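Local coordinates for protein Beta2-bungarotoxin (Bungarus multicinctus, PDB 1BUN) that pairs a phospholipase A2 chain with the Kunitz-type chain treated here and probably acts as a presynaptic neurotoxin, the Kunitz chain helping to target it, at residues 23-27 and 28-32; 45-49 and 50-54. All coordinates share one frame; numbering follows the deposited sequence.

In the fold
Both interactions are local contacts within one Kunitz domain, their centres about 10 Å apart. Interaction 1 closes the hairpin of strands 20-26 and 31-37; it is a surface contact ruled by backbone bonds and lysine chains, with Y25 and C32 buried. Interaction 2 leads from a loop into helix 50-57, is partly buried, and relies more on apolar contact around F47. The disulfide C32 SG to C53 SG (2.0 Å) ties hairpin to helix, and a probable hydrogen bond from Y25 N to N45 OD1 (2.7 Å) ties it to the loop before the helix. Each contact sets a half-cystine beside an aromatic ring, but only interaction 2 meets the chain of another protein.

Interaction 1. Residues 23-27 and 28-32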
loop_
_atom_site.group_PDB
_atom_site.type_symbol
_atom_site.label_atom_id
_atom_site.label_comp_id
_atom_site.label_asym_id
_atom_site.label_seq_id
_atom_site.Cartn_x
_atom_site.Cartn_y
_atom_site.Cartn_z
ATOM N N PHE B 23 -4.558 20.406 -6.837
ATOM C CA PHE B 23 -3.167 20.459 -7.248
ATOM C C PHE B 23 -3.026 19.476 -8.344
ATOM O O PHE B 23 -3.795 18.513 -8.432
ATOM C CB PHE B 23 -2.219 20.087 -6.126
ATOM C CG PHE B 23 -2.474 20.834 -4.853
ATOM C CD1 PHE B 23 -3.631 20.621 -4.133
ATOM C CD2 PHE B 23 -1.571 21.744 -4.388
ATOM C CE1 PHE B 23 -3.871 21.313 -2.976
ATOM C CE2 PHE B 23 -1.816 22.426 -3.236
ATOM C CZ PHE B 23 -2.972 22.210 -2.526
ATOM N N TYR B 24 -2.087 19.779 -9.222
ATOM C CA TYR B 24 -1.793 18.958 -10.356
ATOM C C TYR B 24 -0.291 18.854 -10.392
ATOM O O TYR B 24 0.398 19.677 -9.782
ATOM C CB TYR B 24 -2.282 19.652 -11.603
ATOM C CG TYR B 24 -1.507 20.877 -11.992
ATOM C CD1 TYR B 24 -1.752 22.113 -11.408
ATOM C CD2 TYR B 24 -0.620 20.823 -13.043
ATOM C CE1 TYR B 24 -1.136 23.255 -11.898
ATOM C CE2 TYR B 24 -0.009 21.933 -13.526
ATOM C CZ TYR B 24 -0.268 23.146 -12.969
ATOM O OH TYR B 24 0.304 24.239 -13.583
ATOM N N TYR B 25 0.234 17.873 -11.107
ATOM C CA TYR B 25 1.672 17.728 -11.168
ATOM C C TYR B 25 2.248 18.464 -12.362
ATOM O O TYR B 25 1.712 18.382 -13.470
ATOM C CB TYR B 25 2.070 16.243 -11.210
ATOM C CG TYR B 25 3.563 16.017 -11.196
ATOM C CD1 TYR B 25 4.324 16.315 -10.070
ATOM C CD2 TYR B 25 4.217 15.543 -12.325
ATOM C CE1 TYR B 25 5.707 16.150 -10.071
ATOM C CE2 TYR B 25 5.583 15.379 -12.332
ATOM C CZ TYR B 25 6.318 15.680 -11.208
ATOM O OH TYR B 25 7.674 15.475 -11.234
ATOM N N LYS B 26 3.305 19.229 -12.122
ATOM C CA LYS B 26 3.958 19.927 -13.201
ATOM C C LYS B 26 5.309 19.236 -13.474
ATOM O O LYS B 26 6.233 19.293 -12.648
ATOM C CB LYS B 26 4.167 21.402 -12.869
ATOM C CG LYS B 26 4.302 22.219 -14.130
ATOM C CD LYS B 26 4.798 23.642 -13.940
ATOM C CE LYS B 26 4.432 24.501 -15.172
ATOM N NZ LYS B 26 2.928 24.704 -15.311
ATOM N N PRO B 27 5.419 18.514 -14.601
ATOM C CA PRO B 27 6.675 17.833 -14.929
ATOM C C PRO B 27 7.887 18.755 -15.000
ATOM O O PRO B 27 8.929 18.439 -14.452
ATOM C CB PRO B 27 6.374 17.163 -16.269
ATOM C CG PRO B 27 5.161 17.870 -16.793
ATOM C CD PRO B 27 4.365 18.155 -15.565
ATOM N N SER B 28 7.727 19.937 -15.576
ATOM C CA SER B 28 8.822 20.897 -15.699
ATOM C C SER B 28 9.146 21.624 -14.397
ATOM O O SER B 28 9.651 22.752 -14.421
ATOM C CB SER B 28 8.456 21.937 -16.744
ATOM O OG SER B 28 7.416 21.444 -17.571
ATOM N N ALA B 29 8.841 21.006 -13.261
ATOM C CA ALA B 29 9.099 21.634 -11.967
ATOM C C ALA B 29 9.171 20.610 -10.859
ATOM O O ALA B 29 9.366 20.963 -9.698
ATOM C CB ALA B 29 8.012 22.668 -11.651
ATOM N N LYS B 30 8.988 19.345 -11.233
ATOM C CA LYS B 30 9.020 18.221 -10.304
ATOM C C LYS B 30 8.285 18.562 -9.008
ATOM O O LYS B 30 8.715 18.191 -7.910
ATOM C CB LYS B 30 10.476 17.795 -10.019
ATOM C CG LYS B 30 11.325 17.554 -11.276
ATOM C CD LYS B 30 10.865 16.351 -12.109
ATOM C CE LYS B 30 11.560 15.044 -11.703
ATOM N NZ LYS B 30 11.244 14.574 -10.313
ATOM N N ARG B 31 7.159 19.245 -9.149
ATOM C CA ARG B 31 6.355 19.655 -8.011
ATOM C C ARG B 31 4.875 19.580 -8.371
ATOM O O ARG B 31 4.493 19.511 -9.555
ATOM C CB ARG B 31 6.619 21.123 -7.687
ATOM C CG ARG B 31 7.744 21.437 -6.766
ATOM C CD ARG B 31 7.796 22.950 -6.543
ATOM N NE ARG B 31 8.153 23.676 -7.764
ATOM C CZ ARG B 31 9.358 23.647 -8.340
ATOM N NH1 ARG B 31 10.346 22.935 -7.810
ATOM N NH2 ARG B 31 9.566 24.294 -9.478
ATOM N N CYS B 32 4.043 19.617 -7.343
ATOM C CA CYS B 32 2.612 19.665 -7.530
ATOM C C CYS B 32 2.328 21.134 -7.292
ATOM O O CYS B 32 2.963 21.750 -6.441
ATOM C CB CYS B 32 1.933 18.857 -6.455
ATOM S SG CYS B 32 2.179 17.109 -6.757
HETATM O O HOH W 1 9.160 14.508 -8.787
#
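The Y25 ring has C32 SG at its edge, 4.0 Å from CD1, with the sulfur 84° off the ring normal: a cysteine sulfur-aromatic contact on one face of the Kunitz beta hairpin. R31 O approaches the same ring obliquely, 3.2 Å from Y25 CD1. The R31 guanidinium, on the other face, has the carbonyl carbon of A29 over one side, offset toward its rim.

Y25 and C32 form an antiparallel non-hydrogen-bonded pair, and K26 and R31 the hydrogen-bonded pair next to the turn. There K26 N donates to R31 O over 2.8 Å, almost straight at 173°. Round the bend, K30 N reaches P27 O only weakly (3.3 Å).

Y25 runs toward the turn because chi1 of -177° sets CG opposite the backbone nitrogen, and it lies alongside K30, pointing the same way. Bends at chi2, chi3 and chi4 curl the K30 chain past the Y25 hydroxyl, with CD 3.4 Å from OH. That hydroxyl is also hydrogen-bonded to E59 of the C-terminal tail, which forms a long, weak ion pair with K30. One water completes the link, donating to Y25 OH at 3.0 Å and accepting from K30 NZ at 2.6 Å.

Interaction 2. Residues 45-49 and 50-54; sequences NHFKS and DHLCR
F47 and S49 make the contact with L52 and C53, in a stretch where a loop turns into a helix. Apolar packing centres on F47. Its CB meets L52 CD2 at 3.6 Å, and the same methyl lies at the edge of the phenyl ring, near its plane. L52 thus covers the root of the aromatic side chain, while C53 meets the ring itself, with CB 3.6 Å from F47 CD1.

The sulfur-aromatic term comes from the same cysteine. C53 SG stands 4.7 Å from the F47 ring centroid and 54° off the normal, so the approach is oblique. The C53 chi1 of 174° sets SG opposite the backbone N and carries the sulfur past F47 CD1 toward its partner C32 in the hairpin. F47 also packs on E56 and C57 in the next turn of the helix.

Backbone bonding supplies one clear link: C53 N donates to S49 O over 2.9 Å at 154°, an i to i+4 bond that starts the helix. C53 CB lies 3.4 Å from the same oxygen.

Charged groups form a third set. R54 NH1 and D50 OD2 form a salt bridge at 3.1 Å, its hydrogen bond weak, the carboxylate oxygen sitting at the edge of the guanidinium in its plane. K48 NZ passes 3.8 Å from L52 CD2, but its salt bridge is to an acidic side chain of the chain of another protein; a basic and an apolar side chain of that chain pack on H51 and L52, respectively.

With S49 at the N-cap position, this is the entry to the C-terminal helix of the Kunitz fold, tied to the hairpin by a disulfide.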
loop_
_atom_site.group_PDB
_atom_site.type_symbol
_atom_site.label_atom_id
_atom_site.label_comp_id
_atom_site.label_asym_id
_atom_site.label_seq_id
_atom_site.Cartn_x
_atom_site.Cartn_y
_atom_site.Cartn_z
ATOM N N ASN B 45 -5.138 14.383 -13.537
ATOM C CA ASN B 45 -4.036 15.139 -12.944
ATOM C C ASN B 45 -4.689 16.293 -12.204
ATOM O O ASN B 45 -4.835 17.408 -12.736
ATOM C CB ASN B 45 -3.069 15.665 -14.025
ATOM C CG ASN B 45 -1.793 16.261 -13.442
ATOM O OD1 ASN B 45 -1.641 16.349 -12.224
ATOM N ND2 ASN B 45 -0.875 16.676 -14.298
ATOM N N HIS B 46 -5.268 15.950 -11.061
ATOM C CA HIS B 46 -5.936 16.898 -10.173
ATOM C C HIS B 46 -6.208 16.156 -8.870
ATOM O O HIS B 46 -6.923 15.149 -8.843
ATOM C CB HIS B 46 -7.232 17.460 -10.794
ATOM C CG HIS B 46 -8.271 16.425 -11.106
ATOM N ND1 HIS B 46 -9.134 15.884 -10.178
ATOM C CD2 HIS B 46 -8.614 15.859 -12.293
ATOM C CE1 HIS B 46 -9.948 15.034 -10.813
ATOM N NE2 HIS B 46 -9.669 14.986 -12.104
ATOM N N PHE B 47 -5.642 16.635 -7.777
ATOM C CA PHE B 47 -5.843 15.935 -6.518
ATOM C C PHE B 47 -6.240 16.912 -5.410
ATOM O O PHE B 47 -5.802 18.056 -5.421
ATOM C CB PHE B 47 -4.550 15.142 -6.156
ATOM C CG PHE B 47 -3.898 14.450 -7.341
ATOM C CD1 PHE B 47 -3.065 15.153 -8.202
ATOM C CD2 PHE B 47 -4.186 13.137 -7.640
ATOM C CE1 PHE B 47 -2.531 14.560 -9.352
ATOM C CE2 PHE B 47 -3.654 12.531 -8.799
ATOM C CZ PHE B 47 -2.826 13.254 -9.654
ATOM N N LYS B 48 -7.048 16.455 -4.456
ATOM C CA LYS B 48 -7.496 17.290 -3.344
ATOM C C LYS B 48 -6.356 17.992 -2.641
ATOM O O LYS B 48 -6.567 19.040 -2.059
ATOM C CB LYS B 48 -8.198 16.486 -2.252
ATOM C CG LYS B 48 -9.069 15.313 -2.661
ATOM C CD LYS B 48 -9.398 14.467 -1.406
ATOM C CE LYS B 48 -10.111 13.151 -1.760
ATOM N NZ LYS B 48 -9.213 12.162 -2.419
ATOM N N SER B 49 -5.167 17.401 -2.614
ATOM C CA SER B 49 -4.062 18.046 -1.923
ATOM C C SER B 49 -2.665 17.718 -2.409
ATOM O O SER B 49 -2.468 16.782 -3.178
ATOM C CB SER B 49 -4.159 17.787 -0.420
ATOM O OG SER B 49 -4.017 16.412 -0.111
ATOM N N ASP B 50 -1.710 18.541 -1.985
ATOM C CA ASP B 50 -0.289 18.404 -2.317
ATOM C C ASP B 50 0.234 17.007 -1.957
ATOM O O ASP B 50 0.813 16.318 -2.789
ATOM C CB ASP B 50 0.521 19.461 -1.543
ATOM C CG ASP B 50 1.918 19.687 -2.120
ATOM O OD1 ASP B 50 2.120 19.466 -3.327
ATOM O OD2 ASP B 50 2.832 20.097 -1.375
ATOM N N HIS B 51 -0.018 16.585 -0.723
ATOM C CA HIS B 51 0.419 15.286 -0.226
ATOM C C HIS B 51 -0.045 14.160 -1.136
ATOM O O HIS B 51 0.746 13.310 -1.530
ATOM C CB HIS B 51 -0.110 15.057 1.194
ATOM C CG HIS B 51 0.637 14.005 1.949
ATOM N ND1 HIS B 51 0.448 12.650 1.774
ATOM C CD2 HIS B 51 1.640 14.125 2.859
ATOM C CE1 HIS B 51 1.326 12.001 2.558
ATOM N NE2 HIS B 51 2.076 12.848 3.240
ATOM N N LEU B 52 -1.335 14.151 -1.441
ATOM C CA LEU B 52 -1.944 13.160 -2.327
ATOM C C LEU B 52 -1.290 13.215 -3.730
ATOM O O LEU B 52 -0.999 12.182 -4.373
ATOM C CB LEU B 52 -3.445 13.457 -2.438
ATOM C CG LEU B 52 -4.212 12.482 -3.323
ATOM C CD1 LEU B 52 -4.159 11.099 -2.685
ATOM C CD2 LEU B 52 -5.648 12.939 -3.571
ATOM N N CYS B 53 -1.065 14.436 -4.200
ATOM C CA CYS B 53 -0.455 14.660 -5.494
ATOM C C CYS B 53 0.997 14.174 -5.538
ATOM O O CYS B 53 1.379 13.519 -6.508
ATOM C CB CYS B 53 -0.528 16.140 -5.869
ATOM S SG CYS B 53 0.358 16.518 -7.398
ATOM N N ARG B 54 1.803 14.459 -4.515
ATOM C CA ARG B 54 3.194 14.006 -4.542
ATOM C C ARG B 54 3.136 12.498 -4.576
ATOM O O ARG B 54 3.668 11.845 -5.474
ATOM C CB ARG B 54 3.951 14.426 -3.294
ATOM C CG ARG B 54 3.656 15.807 -2.810
ATOM C CD ARG B 54 4.760 16.287 -1.941
ATOM N NE ARG B 54 5.918 16.664 -2.740
ATOM C CZ ARG B 54 6.123 17.898 -3.209
ATOM N NH1 ARG B 54 5.232 18.872 -2.954
ATOM N NH2 ARG B 54 7.219 18.157 -3.935
#